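Local structure of 3,4-dihydroxy-2-butanone 4-phosphate synthase (1TKS) at residues L21-L35 with C181-I195. The protein catalyses the conversion of D-ribulose 5-phosphate to formate and 3,4-dihydroxy-2-butanone 4-phosphate, a step of riboflavin biosynthesis. Numbering follows the deposited sequence.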
loop_
_atom_site.group_PDB
_atom_site.type_symbol
_atom_site.label_atom_id
_atom_site.label_comp_id
_atom_site.label_asym_id
_atom_site.label_seq_id
_atom_site.Cartn_x
_atom_site.Cartn_y
_atom_site.Cartn_z
ATOM N N LEU B 21 8.104 -16.227 5.478
ATOM C CA LEU B 21 8.305 -16.505 6.887
ATOM C C LEU B 21 7.452 -15.465 7.596
ATOM O O LEU B 21 7.370 -14.320 7.154
ATOM C CB LEU B 21 9.769 -16.337 7.306
ATOM C CG LEU B 21 10.735 -17.457 6.925
ATOM C CD1 LEU B 21 12.141 -17.093 7.387
ATOM C CD2 LEU B 21 10.294 -18.765 7.566
ATOM N N ILE B 22 6.772 -15.879 8.657
ATOM C CA ILE B 22 5.977 -14.957 9.449
ATOM C C ILE B 22 6.972 -14.533 10.516
ATOM O O ILE B 22 7.574 -15.377 11.181
ATOM C CB ILE B 22 4.767 -15.651 10.095
ATOM C CG1 ILE B 22 3.797 -16.101 9.003
ATOM C CG2 ILE B 22 4.070 -14.696 11.066
ATOM C CD1 ILE B 22 2.710 -17.050 9.481
ATOM N N VAL B 23 7.160 -13.228 10.661
ATOM C CA VAL B 23 8.125 -12.709 11.617
ATOM C C VAL B 23 7.505 -11.822 12.696
ATOM O O VAL B 23 6.815 -10.855 12.385
ATOM C CB VAL B 23 9.221 -11.914 10.864
ATOM C CG1 VAL B 23 10.237 -11.360 11.833
ATOM C CG2 VAL B 23 9.905 -12.821 9.841
ATOM N N MET B 24 7.753 -12.169 13.960
ATOM C CA MET B 24 7.258 -11.408 15.114
ATOM C C MET B 24 8.498 -10.788 15.760
ATOM O O MET B 24 9.621 -11.209 15.475
ATOM C CB MET B 24 6.612 -12.322 16.159
ATOM C CG MET B 24 5.882 -13.519 15.647
ATOM S SD MET B 24 4.496 -13.073 14.562
ATOM C CE MET B 24 3.277 -12.639 15.723
ATOM N N ASP B 25 8.305 -9.787 16.613
ATOM C CA ASP B 25 9.430 -9.158 17.308
ATOM C C ASP B 25 10.068 -10.141 18.282
ATOM O O ASP B 25 11.288 -10.285 18.326
ATOM C CB ASP B 25 8.973 -7.930 18.091
ATOM C CG ASP B 25 8.733 -6.733 17.208
ATOM O OD1 ASP B 25 9.432 -6.604 16.183
ATOM O OD2 ASP B 25 7.860 -5.909 17.548
ATOM N N ASP B 26 9.234 -10.788 19.088
ATOM C CA ASP B 26 9.710 -11.777 20.045
ATOM C C ASP B 26 8.600 -12.785 20.318
ATOM O O ASP B 26 7.733 -12.984 19.470
ATOM C CB ASP B 26 10.219 -11.110 21.339
ATOM C CG ASP B 26 9.198 -10.193 22.000
ATOM O OD1 ASP B 26 9.646 -9.296 22.744
ATOM O OD2 ASP B 26 7.981 -10.363 21.803
ATOM N N GLU B 27 8.622 -13.428 21.477
ATOM C CA GLU B 27 7.608 -14.431 21.773
ATOM C C GLU B 27 6.274 -13.916 22.307
ATOM O O GLU B 27 5.332 -14.691 22.446
ATOM C CB GLU B 27 8.166 -15.464 22.761
ATOM C CG GLU B 27 9.471 -16.116 22.331
ATOM C CD GLU B 27 9.804 -17.345 23.157
ATOM O OE1 GLU B 27 9.273 -17.472 24.280
ATOM O OE2 GLU B 27 10.606 -18.183 22.692
ATOM N N ASP B 28 6.175 -12.619 22.591
ATOM C CA ASP B 28 4.941 -12.064 23.155
ATOM C C ASP B 28 3.678 -12.310 22.335
ATOM O O ASP B 28 3.654 -12.094 21.126
ATOM C CB ASP B 28 5.084 -10.562 23.406
ATOM C CG ASP B 28 4.105 -10.060 24.447
ATOM O OD1 ASP B 28 4.330 -10.323 25.651
ATOM O OD2 ASP B 28 3.104 -9.421 24.066
ATOM N N ARG B 29 2.622 -12.752 23.011
ATOM C CA ARG B 29 1.359 -13.038 22.347
ATOM C C ARG B 29 0.740 -11.831 21.652
ATOM O O ARG B 29 -0.007 -11.990 20.688
ATOM C CB ARG B 29 0.343 -13.600 23.346
ATOM C CG ARG B 29 0.739 -14.912 23.993
ATOM C CD ARG B 29 0.612 -16.075 23.027
ATOM N NE ARG B 29 0.825 -17.357 23.694
ATOM C CZ ARG B 29 0.718 -18.538 23.093
ATOM N NH1 ARG B 29 0.926 -19.656 23.777
ATOM N NH2 ARG B 29 0.395 -18.600 21.808
ATOM N N GLU B 30 1.046 -10.627 22.125
ATOM C CA GLU B 30 0.461 -9.431 21.524
ATOM C C GLU B 30 1.181 -8.900 20.292
ATOM O O GLU B 30 0.711 -7.958 19.658
ATOM C CB GLU B 30 0.338 -8.320 22.566
ATOM C CG GLU B 30 -0.608 -8.670 23.705
ATOM C CD GLU B 30 -1.010 -7.464 24.529
ATOM O OE1 GLU B 30 -0.166 -6.940 25.281
ATOM O OE2 GLU B 30 -2.175 -7.037 24.413
ATOM N N ASN B 31 2.315 -9.499 19.946
ATOM C CA ASN B 31 3.060 -9.061 18.770
ATOM C C ASN B 31 2.225 -9.234 17.506
ATOM O O ASN B 31 1.438 -10.176 17.397
ATOM C CB ASN B 31 4.341 -9.882 18.603
ATOM C CG ASN B 31 5.411 -9.526 19.613
ATOM O OD1 ASN B 31 6.285 -10.343 19.911
ATOM N ND2 ASN B 31 5.366 -8.304 20.130
ATOM N N GLU B 32 2.415 -8.328 16.552
ATOM C CA GLU B 32 1.714 -8.394 15.274
ATOM C C GLU B 32 2.708 -8.983 14.269
ATOM O O GLU B 32 3.885 -8.612 14.262
ATOM C CB GLU B 32 1.268 -6.998 14.834
ATOM C CG GLU B 32 0.541 -6.216 15.922
ATOM C CD GLU B 32 -0.104 -4.954 15.393
ATOM O OE1 GLU B 32 0.517 -4.284 14.541
ATOM O OE2 GLU B 32 -1.227 -4.633 15.837
ATOM N N GLY B 33 2.233 -9.896 13.425
ATOM C CA GLY B 33 3.114 -10.551 12.472
ATOM C C GLY B 33 3.192 -10.001 11.058
ATOM O O GLY B 33 2.203 -9.530 10.493
ATOM N N ASP B 34 4.391 -10.068 10.486
ATOM C CA ASP B 34 4.625 -9.604 9.125
ATOM C C ASP B 34 5.121 -10.752 8.264
ATOM O O ASP B 34 5.837 -11.634 8.742
ATOM C CB ASP B 34 5.685 -8.494 9.087
ATOM C CG ASP B 34 5.173 -7.155 9.603
ATOM O OD1 ASP B 34 3.953 -6.995 9.788
ATOM O OD2 ASP B 34 6.012 -6.254 9.810
ATOM N N LEU B 35 4.728 -10.742 6.996
ATOM C CA LEU B 35 5.194 -11.755 6.057
ATOM C C LEU B 35 6.462 -11.189 5.427
ATOM O O LEU B 35 6.492 -10.023 5.030
ATOM C CB LEU B 35 4.149 -12.004 4.970
ATOM C CG LEU B 35 3.005 -12.929 5.376
ATOM C CD1 LEU B 35 1.953 -12.940 4.285
ATOM C CD2 LEU B 35 3.552 -14.332 5.621
ATOM N N CYS B 181 -1.490 -15.489 13.810
ATOM C CA CYS B 181 -0.350 -15.795 12.950
ATOM C C CYS B 181 -0.072 -17.290 12.946
ATOM O O CYS B 181 0.284 -17.860 11.914
ATOM C CB CYS B 181 0.900 -15.045 13.414
ATOM S SG CYS B 181 0.846 -13.261 13.090
ATOM N N ILE B 182 -0.213 -17.913 14.112
ATOM C CA ILE B 182 -0.000 -19.349 14.250
ATOM C C ILE B 182 -1.028 -20.057 13.372
ATOM O O ILE B 182 -0.707 -20.997 12.648
ATOM C CB ILE B 182 -0.175 -19.787 15.724
ATOM C CG1 ILE B 182 0.946 -19.187 16.571
ATOM C CG2 ILE B 182 -0.195 -21.306 15.826
ATOM C CD1 ILE B 182 0.829 -19.476 18.053
ATOM N N GLN B 183 -2.268 -19.582 13.435
ATOM C CA GLN B 183 -3.347 -20.148 12.634
ATOM C C GLN B 183 -3.052 -19.982 11.142
ATOM O O GLN B 183 -3.236 -20.912 10.355
ATOM C CB GLN B 183 -4.669 -19.459 12.994
ATOM C CG GLN B 183 -5.652 -19.299 11.848
ATOM C CD GLN B 183 -6.081 -20.617 11.254
ATOM O OE1 GLN B 183 -6.636 -21.470 11.943
ATOM N NE2 GLN B 183 -5.829 -20.792 9.961
ATOM N N PHE B 184 -2.586 -18.793 10.768
ATOM C CA PHE B 184 -2.266 -18.485 9.375
ATOM C C PHE B 184 -1.119 -19.372 8.892
ATOM O O PHE B 184 -1.141 -19.888 7.772
ATOM C CB PHE B 184 -1.872 -17.009 9.247
ATOM C CG PHE B 184 -1.744 -16.535 7.825
ATOM C CD1 PHE B 184 -2.860 -16.084 7.122
ATOM C CD2 PHE B 184 -0.512 -16.565 7.180
ATOM C CE1 PHE B 184 -2.750 -15.672 5.795
ATOM C CE2 PHE B 184 -0.387 -16.159 5.856
ATOM C CZ PHE B 184 -1.509 -15.712 5.160
ATOM N N GLY B 185 -0.118 -19.547 9.749
ATOM C CA GLY B 185 1.021 -20.375 9.399
ATOM C C GLY B 185 0.636 -21.820 9.141
ATOM O O GLY B 185 1.116 -22.433 8.190
ATOM N N LYS B 186 -0.232 -22.374 9.982
ATOM C CA LYS B 186 -0.655 -23.757 9.798
ATOM C C LYS B 186 -1.531 -23.929 8.561
ATOM O O LYS B 186 -1.394 -24.906 7.827
ATOM C CB LYS B 186 -1.400 -24.256 11.040
ATOM C CG LYS B 186 -0.515 -24.377 12.272
ATOM C CD LYS B 186 -1.274 -24.947 13.459
ATOM C CE LYS B 186 -1.721 -26.379 13.202
ATOM N NZ LYS B 186 -2.607 -26.881 14.290
ATOM N N LYS B 187 -2.418 -22.971 8.319
ATOM C CA LYS B 187 -3.305 -23.048 7.168
ATOM C C LYS B 187 -2.549 -22.972 5.844
ATOM O O LYS B 187 -2.871 -23.683 4.895
ATOM C CB LYS B 187 -4.339 -21.923 7.219
ATOM C CG LYS B 187 -5.294 -21.907 6.039
ATOM C CD LYS B 187 -6.334 -20.810 6.188
ATOM C CE LYS B 187 -7.289 -20.785 5.008
ATOM N NZ LYS B 187 -8.354 -19.765 5.204
ATOM N N HIS B 188 -1.533 -22.119 5.790
ATOM C CA HIS B 188 -0.768 -21.941 4.562
ATOM C C HIS B 188 0.596 -22.618 4.536
ATOM O O HIS B 188 1.323 -22.513 3.548
ATOM C CB HIS B 188 -0.609 -20.444 4.290
ATOM C CG HIS B 188 -1.911 -19.723 4.149
ATOM N ND1 HIS B 188 -2.712 -19.849 3.036
ATOM C CD2 HIS B 188 -2.572 -18.905 5.001
ATOM C CE1 HIS B 188 -3.813 -19.139 3.208
ATOM N NE2 HIS B 188 -3.754 -18.558 4.391
ATOM N N GLY B 189 0.939 -23.310 5.615
ATOM C CA GLY B 189 2.220 -23.987 5.675
ATOM C C GLY B 189 3.393 -23.027 5.666
ATOM O O GLY B 189 4.370 -23.223 4.941
ATOM N N ILE B 190 3.290 -21.979 6.476
ATOM C CA ILE B 190 4.346 -20.980 6.577
ATOM C C ILE B 190 4.955 -21.014 7.974
ATOM O O ILE B 190 4.241 -20.980 8.977
ATOM C CB ILE B 190 3.800 -19.566 6.290
ATOM C CG1 ILE B 190 3.243 -19.515 4.865
ATOM C CG2 ILE B 190 4.907 -18.524 6.466
ATOM C CD1 ILE B 190 2.560 -18.195 4.510
ATOM N N LYS B 191 6.281 -21.097 8.020
ATOM C CA LYS B 191 7.024 -21.144 9.274
ATOM C C LYS B 191 7.048 -19.778 9.948
ATOM O O LYS B 191 7.019 -18.743 9.282
ATOM C CB LYS B 191 8.454 -21.622 9.009
ATOM C CG LYS B 191 8.558 -23.108 8.666
ATOM C CD LYS B 191 9.896 -23.421 8.009
ATOM C CE LYS B 191 10.203 -24.911 8.029
ATOM N NZ LYS B 191 9.098 -25.732 7.455
ATOM N N ILE B 192 7.118 -19.786 11.275
ATOM C CA ILE B 192 7.116 -18.555 12.060
ATOM C C ILE B 192 8.380 -18.431 12.902
ATOM O O ILE B 192 8.831 -19.406 13.497
ATOM C CB ILE B 192 5.901 -18.527 13.018
ATOM C CG1 ILE B 192 4.615 -18.791 12.231
ATOM C CG2 ILE B 192 5.833 -17.185 13.747
ATOM C CD1 ILE B 192 3.404 -18.991 13.110
ATOM N N ILE B 193 8.953 -17.233 12.939
ATOM C CA ILE B 193 10.150 -16.976 13.739
ATOM C C ILE B 193 9.990 -15.612 14.401
ATOM O O ILE B 193 9.031 -14.892 14.124
ATOM C CB ILE B 193 11.444 -16.915 12.873
ATOM C CG1 ILE B 193 11.312 -15.832 11.797
ATOM C CG2 ILE B 193 11.719 -18.266 12.227
ATOM C CD1 ILE B 193 12.632 -15.437 11.158
ATOM N N ASN B 194 10.910 -15.259 15.290
ATOM C CA ASN B 194 10.863 -13.942 15.901
ATOM C C ASN B 194 12.268 -13.350 15.889
ATOM O O ASN B 194 13.259 -14.082 15.824
ATOM C CB ASN B 194 10.228 -13.982 17.310
ATOM C CG ASN B 194 11.040 -14.763 18.324
ATOM O OD1 ASN B 194 12.053 -14.282 18.828
ATOM N ND2 ASN B 194 10.587 -15.973 18.639
ATOM N N ILE B 195 12.348 -12.023 15.906
ATOM C CA ILE B 195 13.630 -11.330 15.844
ATOM C C ILE B 195 14.557 -11.628 17.005
ATOM O O ILE B 195 15.763 -11.750 16.817
ATOM C CB ILE B 195 13.423 -9.811 15.724
ATOM C CG1 ILE B 195 12.701 -9.508 14.408
ATOM C CG2 ILE B 195 14.765 -9.087 15.788
ATOM C CD1 ILE B 195 12.314 -8.052 14.225
HETATM O O HOH W 1 11.905 -17.915 20.535
#
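The carbonyl oxygen of M24 accepts a hydrogen bond from I195 N at 2.9 Å and takes a weaker CA-H...O contact from N194, CA to O 3.0 Å. It belongs to the parallel pairing of strand 21-24 with strand 191-194, an outer strand of the chain's four-stranded mixed sheet, against which helix 178-188 packs. Three further bonds zip the pair: I22 N to K191 O, I193 N to I22 O, and M24 N to I193 O.

I22, M24 and I192 face helix 178-188 in an apolar interface; beta-branched I22, V23, I192 and I193 suit the extended strand backbone. With chi1 at -66°, CG1 of I22 lies beside its backbone N, and CD1 comes 3.7 Å from CA of G185, whose lack of a side chain leaves room for I190 O and for this methyl; the same methyl lies at the edge of the F184 ring. Unbranched M24 can bend, bringing its CE within 3.6 Å of C181 SG, which also rests on G33 CA. On the other face, I193 lies alongside V23, CG1 to CG2 3.9 Å, and helices 8-16 and 145-155 cover it.

The loop after strand 21-24 and the start of strand 34-38 carry active-site residues: E30, probably a magnesium ligand, and D34, which probably binds the substrate, while D25 and D34 both hydrogen-bond to H145, a likely metal ligand. N194 ends its strand as the N-cap of the last helix, its short side chain letting OD1 accept from Q197 N. Its amide nitrogen instead donates to a water, 3.0 Å from ND2.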